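Aromatic-amino-acid:2-oxoglutarate transaminase (Candida albicans, PDB 6HND) probably transfers amino groups from aromatic amino acids to 2-oxoglutarate, using pyridoxal 5'-phosphate as cofactor. Local coordinates at residues Y43-H48 / L128-V133; K120-A125 / H136-Q141. All blocks are in the same frame, centred on the assembly; numbering follows the deposited sequence.

How the contacts relate
Contacts 1 and 2 lie about 14 Å apart, centre to centre, on the same side of the chain's centre, and their segments alternate in sequence: 43-48, 120-125, 128-133, 136-141. The two contacts touch directly. Ala131 CB packs 3.3 Å from His136 NE2, and His48 CB lies 4.0 Å from Ala125 CA. Contact 1 reaches the cofactor through Tyr130, whose hydroxyl binds the phosphate of a pyridoxal 5'-phosphate held mainly by the second subunit. Contact 2 stands one layer back: the side chain of His136 is about 8 Å from that of Tyr130 and about 13 Å from the cofactor (nearest atoms), while the helix that follows His136 starts just beyond the loop that carries Tyr130.

Contact 1 of 2, residues Y43-H48 / L128-V133; sequences YGMPNH and LQYAAV. With PLP (pyridoxal-5'-phosphate), chain C.
Gln129 and Met45 pack with their side chains crossing at about a right angle, Met45 CB lying 3.5 Å from Gln129 OE1. Gln129 CG is anti to the backbone N (chi1 -175°), and a bend at chi2 (59°) then places CD. The amide is held at both ends. NE2 donates to Pro46 O at 2.9 Å (N-H...O 153°), with the acceptor nearly in the amide plane, and OE1 offers an in-plane lone pair to Tyr130 N, also at 2.9 Å. Gln129 thereby ties the 43-48 loop to the 128-133 loop. Beside it, Met45 CG meets Tyr130 CD2 at 3.7 Å, and the carbonyl oxygen of Gly44, the central residue of an inverse gamma turn, approaches CE2 of the same ring obliquely. The site is characteristic of dimeric aminotransferases of this family, in which a tyrosine crosses the subunit interface to the neighbouring cofactor: Tyr130 OH donates to PLP O2P at 2.6 Å, and O2P lies at the ring edge, near its plane. Ser340 OG and Arg348 NH2 of the second subunit also bind this cofactor. Packing is looser toward His48, where a water accepts from His48 N at 3.1 Å and only weakly from Gln129 NE2.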
loop_
_atom_site.group_PDB
_atom_site.type_symbol
_atom_site.label_atom_id
_atom_site.label_comp_id
_atom_site.label_asym_id
_atom_site.label_seq_id
_atom_site.Cartn_x
_atom_site.Cartn_y
_atom_site.Cartn_z
ATOM N N TYR B 43 20.558 -2.585 -11.209
ATOM C CA TYR B 43 19.380 -2.475 -10.312
ATOM C C TYR B 43 19.713 -3.092 -8.944
ATOM O O TYR B 43 20.334 -4.143 -8.937
ATOM C CB TYR B 43 18.152 -3.163 -10.922
ATOM C CG TYR B 43 18.057 -3.266 -12.432
ATOM C CD1 TYR B 43 18.554 -4.377 -13.106
ATOM C CD2 TYR B 43 17.384 -2.306 -13.183
ATOM C CE1 TYR B 43 18.437 -4.509 -14.482
ATOM C CE2 TYR B 43 17.254 -2.425 -14.561
ATOM C CZ TYR B 43 17.787 -3.529 -15.213
ATOM O OH TYR B 43 17.679 -3.659 -16.567
ATOM N N GLY B 44 19.245 -2.481 -7.847
ATOM C CA GLY B 44 19.413 -2.936 -6.451
ATOM C C GLY B 44 18.443 -4.038 -6.073
ATOM O O GLY B 44 17.748 -3.890 -5.077
ATOM N N MET B 45 18.394 -5.114 -6.859
ATOM C CA MET B 45 17.529 -6.310 -6.658
ATOM C C MET B 45 18.388 -7.449 -6.128
ATOM O O MET B 45 19.402 -7.787 -6.725
ATOM C CB MET B 45 16.899 -6.778 -7.971
ATOM C CG MET B 45 16.028 -5.733 -8.617
ATOM S SD MET B 45 15.473 -6.311 -10.200
ATOM C CE MET B 45 14.920 -4.785 -10.955
ATOM N N PRO B 46 18.050 -8.065 -4.979
ATOM C CA PRO B 46 18.745 -9.267 -4.575
ATOM C C PRO B 46 18.265 -10.346 -5.539
ATOM O O PRO B 46 17.074 -10.423 -5.810
ATOM C CB PRO B 46 18.336 -9.517 -3.130
ATOM C CG PRO B 46 17.579 -8.272 -2.740
ATOM C CD PRO B 46 17.039 -7.656 -4.008
ATOM N N ASN B 47 19.210 -11.134 -6.040
ATOM C CA ASN B 47 18.934 -12.420 -6.730
ATOM C C ASN B 47 17.951 -13.255 -5.902
ATOM O O ASN B 47 18.101 -13.262 -4.690
ATOM C CB ASN B 47 20.219 -13.209 -6.946
ATOM C CG ASN B 47 19.989 -14.371 -7.878
ATOM O OD1 ASN B 47 19.578 -15.454 -7.434
ATOM N ND2 ASN B 47 20.222 -14.139 -9.164
ATOM N N HIS B 48 17.018 -13.971 -6.541
ATOM C CA HIS B 48 16.003 -14.816 -5.858
ATOM C C HIS B 48 16.659 -15.857 -4.934
ATOM O O HIS B 48 15.960 -16.318 -4.030
ATOM C CB HIS B 48 15.031 -15.459 -6.859
ATOM C CG HIS B 48 15.668 -16.453 -7.766
ATOM N ND1 HIS B 48 15.877 -17.770 -7.384
ATOM C CD2 HIS B 48 16.160 -16.320 -9.019
ATOM C CE1 HIS B 48 16.489 -18.400 -8.363
ATOM N NE2 HIS B 48 16.664 -17.531 -9.387
ATOM N N LEU B 128 8.298 -12.641 -5.449
ATOM C CA LEU B 128 9.093 -12.063 -4.351
ATOM C C LEU B 128 10.125 -11.038 -4.838
ATOM O O LEU B 128 10.798 -10.405 -3.956
ATOM C CB LEU B 128 9.735 -13.231 -3.621
ATOM C CG LEU B 128 8.712 -14.124 -2.960
ATOM C CD1 LEU B 128 9.380 -15.308 -2.295
ATOM C CD2 LEU B 128 7.911 -13.307 -1.971
ATOM N N GLN B 129 10.226 -10.816 -6.149
ATOM C CA GLN B 129 11.117 -9.768 -6.722
ATOM C C GLN B 129 10.312 -8.483 -6.984
ATOM O O GLN B 129 9.066 -8.576 -7.099
ATOM C CB GLN B 129 11.775 -10.291 -7.990
ATOM C CG GLN B 129 12.799 -9.351 -8.611
ATOM C CD GLN B 129 13.904 -9.052 -7.636
ATOM O OE1 GLN B 129 13.827 -8.095 -6.852
ATOM N NE2 GLN B 129 14.922 -9.889 -7.666
ATOM N N TYR B 130 11.016 -7.339 -7.035
ATOM C CA TYR B 130 10.515 -6.034 -7.540
ATOM C C TYR B 130 9.696 -6.295 -8.803
ATOM O O TYR B 130 10.149 -7.084 -9.676
ATOM C CB TYR B 130 11.661 -5.059 -7.819
ATOM C CG TYR B 130 12.228 -4.372 -6.593
ATOM C CD1 TYR B 130 11.487 -3.439 -5.891
ATOM C CD2 TYR B 130 13.500 -4.658 -6.127
ATOM C CE1 TYR B 130 11.987 -2.814 -4.765
ATOM C CE2 TYR B 130 14.017 -4.038 -5.005
ATOM C CZ TYR B 130 13.268 -3.092 -4.331
ATOM O OH TYR B 130 13.768 -2.468 -3.209
ATOM N N ALA B 131 8.517 -5.684 -8.871
ATOM C CA ALA B 131 7.541 -5.864 -9.969
ATOM C C ALA B 131 7.041 -4.495 -10.462
ATOM O O ALA B 131 7.159 -3.527 -9.739
ATOM C CB ALA B 131 6.416 -6.728 -9.451
ATOM N N ALA B 132 6.464 -4.428 -11.649
ATOM C CA ALA B 132 5.792 -3.207 -12.161
ATOM C C ALA B 132 4.737 -2.781 -11.139
ATOM O O ALA B 132 3.998 -3.659 -10.638
ATOM C CB ALA B 132 5.175 -3.446 -13.525
ATOM N N VAL B 133 4.645 -1.479 -10.894
ATOM C CA VAL B 133 3.794 -0.909 -9.818
ATOM C C VAL B 133 2.319 -1.183 -10.115
ATOM O O VAL B 133 1.567 -1.295 -9.142
ATOM C CB VAL B 133 4.064 0.592 -9.609
ATOM C CG1 VAL B 133 3.586 1.422 -10.789
ATOM C CG2 VAL B 133 3.429 1.086 -8.327
HETATM N N1 PLP C . 16.227 3.546 0.067
HETATM C C2 PLP C . 17.369 3.006 -0.349
HETATM C C2A PLP C . 18.641 3.700 0.026
HETATM C C3 PLP C . 17.380 1.787 -1.065
HETATM O O3 PLP C . 18.584 1.256 -1.432
HETATM C C4 PLP C . 16.150 1.150 -1.376
HETATM C C4A PLP C . 16.191 -0.161 -2.059
HETATM C C5 PLP C . 14.951 1.771 -0.929
HETATM C C6 PLP C . 15.058 2.957 -0.255
HETATM C C5A PLP C . 13.562 1.266 -1.229
HETATM O O4P PLP C . 13.227 -0.017 -0.621
HETATM P P PLP C . 11.741 -0.664 -0.706
HETATM O O1P PLP C . 11.612 -1.476 0.584
HETATM O O2P PLP C . 11.734 -1.539 -1.926
HETATM O O3P PLP C . 10.761 0.498 -0.857
HETATM O O HOH W 1 16.030 -12.798 -9.254
#

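Contact 2 of 2, residues K120-A125 / H136-Q141; sequences KLIDLA and HAPLLQ
Lys120 O, against which Pro138 CB rests at 3.7 Å, is gripped by two side-chain amides of helix 375-388, Asn382 ND2 and Gln386 NE2. Here a segment extended at Leu121-Asp123 that leads into helix 124-127 lies across the first turn of helix 137-151, the helix that precedes edge strand 158-163 of the mixed seven-stranded sheet in this aminotransferase. His136 holds the N-cap position of that helix. Its carbonyl oxygen accepts from both Leu140 N (3.1 Å) and Leu139 N (3.2 Å), which fixes the opening turn. Pro138 sits in this turn, where a residue without a backbone N-H is readily accommodated, and its CB and CG lie against the carbonyls of Lys120 and Leu121, CG 3.8 Å from Leu121 O.

No hydrogen bond joins the two segments, and the apolar part of the contact is carried by Ile122, which is buried and touches both His136 and Pro138. With CG1 anti to the carbonyl carbon (chi1 -46°), this branch reaches Pro138 CG at 3.8 Å. The extended second torsion then places CD1 against His136 CB. The other branch, CG2, makes an off-centre CH-pi contact with the imidazole of His136, 4.2 Å from the ring centroid and 30° off its normal. Thr379 of helix 375-388 also packs on Ile122, and Asn383 ND2 donates to Ile122 O, joining a third element to the pair. Within the His136 ring, the atom that Ile122 CG2 approaches most nearly is ND1, at 3.7 Å.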
loop_
_atom_site.group_PDB
_atom_site.type_symbol
_atom_site.label_atom_id
_atom_site.label_comp_id
_atom_site.label_asym_id
_atom_site.label_seq_id
_atom_site.Cartn_x
_atom_site.Cartn_y
_atom_site.Cartn_z
ATOM N N LYS B 120 0.059 -17.948 -17.007
ATOM C CA LYS B 120 -1.159 -17.602 -16.243
ATOM C C LYS B 120 -0.849 -17.697 -14.746
ATOM O O LYS B 120 -1.731 -17.320 -13.932
ATOM C CB LYS B 120 -2.297 -18.500 -16.718
ATOM C CG LYS B 120 -2.729 -18.279 -18.168
ATOM C CD LYS B 120 -4.131 -17.718 -18.292
ATOM C CE LYS B 120 -4.794 -18.012 -19.619
ATOM N NZ LYS B 120 -6.237 -18.279 -19.426
ATOM N N LEU B 121 0.378 -18.105 -14.400
ATOM C CA LEU B 121 0.838 -18.254 -12.993
ATOM C C LEU B 121 1.964 -17.273 -12.702
ATOM O O LEU B 121 2.714 -16.935 -13.612
ATOM C CB LEU B 121 1.332 -19.676 -12.739
ATOM C CG LEU B 121 0.292 -20.778 -12.904
ATOM C CD1 LEU B 121 0.919 -22.151 -12.656
ATOM C CD2 LEU B 121 -0.878 -20.542 -11.975
ATOM N N ILE B 122 2.077 -16.874 -11.437
ATOM C CA ILE B 122 3.245 -16.113 -10.912
ATOM C C ILE B 122 4.060 -17.070 -10.051
ATOM O O ILE B 122 3.466 -17.684 -9.181
ATOM C CB ILE B 122 2.780 -14.861 -10.154
ATOM C CG1 ILE B 122 1.711 -14.113 -10.950
ATOM C CG2 ILE B 122 3.958 -13.966 -9.836
ATOM C CD1 ILE B 122 1.035 -13.008 -10.175
ATOM N N ASP B 123 5.359 -17.196 -10.329
ATOM C CA ASP B 123 6.314 -17.986 -9.520
ATOM C C ASP B 123 6.888 -17.086 -8.415
ATOM O O ASP B 123 6.674 -15.829 -8.453
ATOM C CB ASP B 123 7.373 -18.642 -10.412
ATOM C CG ASP B 123 8.182 -17.691 -11.279
ATOM O OD1 ASP B 123 8.280 -16.525 -10.896
ATOM O OD2 ASP B 123 8.726 -18.144 -12.330
ATOM N N LEU B 124 7.586 -17.680 -7.451
ATOM C CA LEU B 124 8.135 -16.895 -6.319
ATOM C C LEU B 124 9.380 -16.117 -6.773
ATOM O O LEU B 124 9.622 -15.030 -6.210
ATOM C CB LEU B 124 8.438 -17.815 -5.143
ATOM C CG LEU B 124 7.235 -18.563 -4.570
ATOM C CD1 LEU B 124 7.694 -19.526 -3.480
ATOM C CD2 LEU B 124 6.196 -17.603 -4.013
ATOM N N ALA B 125 10.125 -16.600 -7.774
ATOM C CA ALA B 125 11.298 -15.870 -8.323
ATOM C C ALA B 125 10.860 -14.461 -8.769
ATOM O O ALA B 125 11.545 -13.459 -8.444
ATOM C CB ALA B 125 11.933 -16.653 -9.451
ATOM N N HIS B 136 1.463 -7.522 -11.323
ATOM C CA HIS B 136 1.961 -8.684 -12.101
ATOM C C HIS B 136 1.033 -8.934 -13.286
ATOM O O HIS B 136 -0.154 -8.782 -13.120
ATOM C CB HIS B 136 2.058 -9.908 -11.197
ATOM C CG HIS B 136 3.252 -9.845 -10.332
ATOM N ND1 HIS B 136 4.445 -10.365 -10.738
ATOM C CD2 HIS B 136 3.455 -9.259 -9.140
ATOM C CE1 HIS B 136 5.346 -10.119 -9.797
ATOM N NE2 HIS B 136 4.762 -9.452 -8.815
ATOM N N ALA B 137 1.588 -9.364 -14.413
ATOM C CA ALA B 137 0.917 -9.453 -15.724
ATOM C C ALA B 137 -0.226 -10.464 -15.652
ATOM O O ALA B 137 -1.315 -10.206 -16.154
ATOM C CB ALA B 137 1.942 -9.789 -16.796
ATOM N N PRO B 138 -0.021 -11.676 -15.106
ATOM C CA PRO B 138 -1.097 -12.662 -15.072
ATOM C C PRO B 138 -2.308 -12.206 -14.228
ATOM O O PRO B 138 -3.405 -12.673 -14.463
ATOM C CB PRO B 138 -0.423 -13.916 -14.469
ATOM C CG PRO B 138 1.049 -13.701 -14.663
ATOM C CD PRO B 138 1.239 -12.203 -14.572
ATOM N N LEU B 139 -2.101 -11.321 -13.252
ATOM C CA LEU B 139 -3.209 -10.881 -12.372
ATOM C C LEU B 139 -3.947 -9.766 -13.094
ATOM O O LEU B 139 -5.193 -9.729 -12.970
ATOM C CB LEU B 139 -2.703 -10.426 -11.001
ATOM C CG LEU B 139 -3.815 -10.044 -10.030
ATOM C CD1 LEU B 139 -4.758 -11.207 -9.781
ATOM C CD2 LEU B 139 -3.257 -9.505 -8.720
ATOM N N LEU B 140 -3.199 -8.873 -13.757
ATOM C CA LEU B 140 -3.787 -7.819 -14.618
ATOM C C LEU B 140 -4.618 -8.516 -15.703
ATOM O O LEU B 140 -5.769 -8.132 -15.837
ATOM C CB LEU B 140 -2.703 -6.934 -15.223
ATOM C CG LEU B 140 -2.098 -5.891 -14.282
ATOM C CD1 LEU B 140 -0.880 -5.224 -14.937
ATOM C CD2 LEU B 140 -3.126 -4.840 -13.847
ATOM N N GLN B 141 -4.091 -9.544 -16.387
ATOM C CA GLN B 141 -4.847 -10.224 -17.473
ATOM C C GLN B 141 -6.122 -10.845 -16.882
ATOM O O GLN B 141 -7.206 -10.639 -17.491
ATOM C CB GLN B 141 -4.052 -11.276 -18.262
ATOM C CG GLN B 141 -4.711 -11.657 -19.601
ATOM C CD GLN B 141 -5.120 -10.452 -20.433
ATOM O OE1 GLN B 141 -4.355 -9.519 -20.622
ATOM N NE2 GLN B 141 -6.348 -10.414 -20.923
#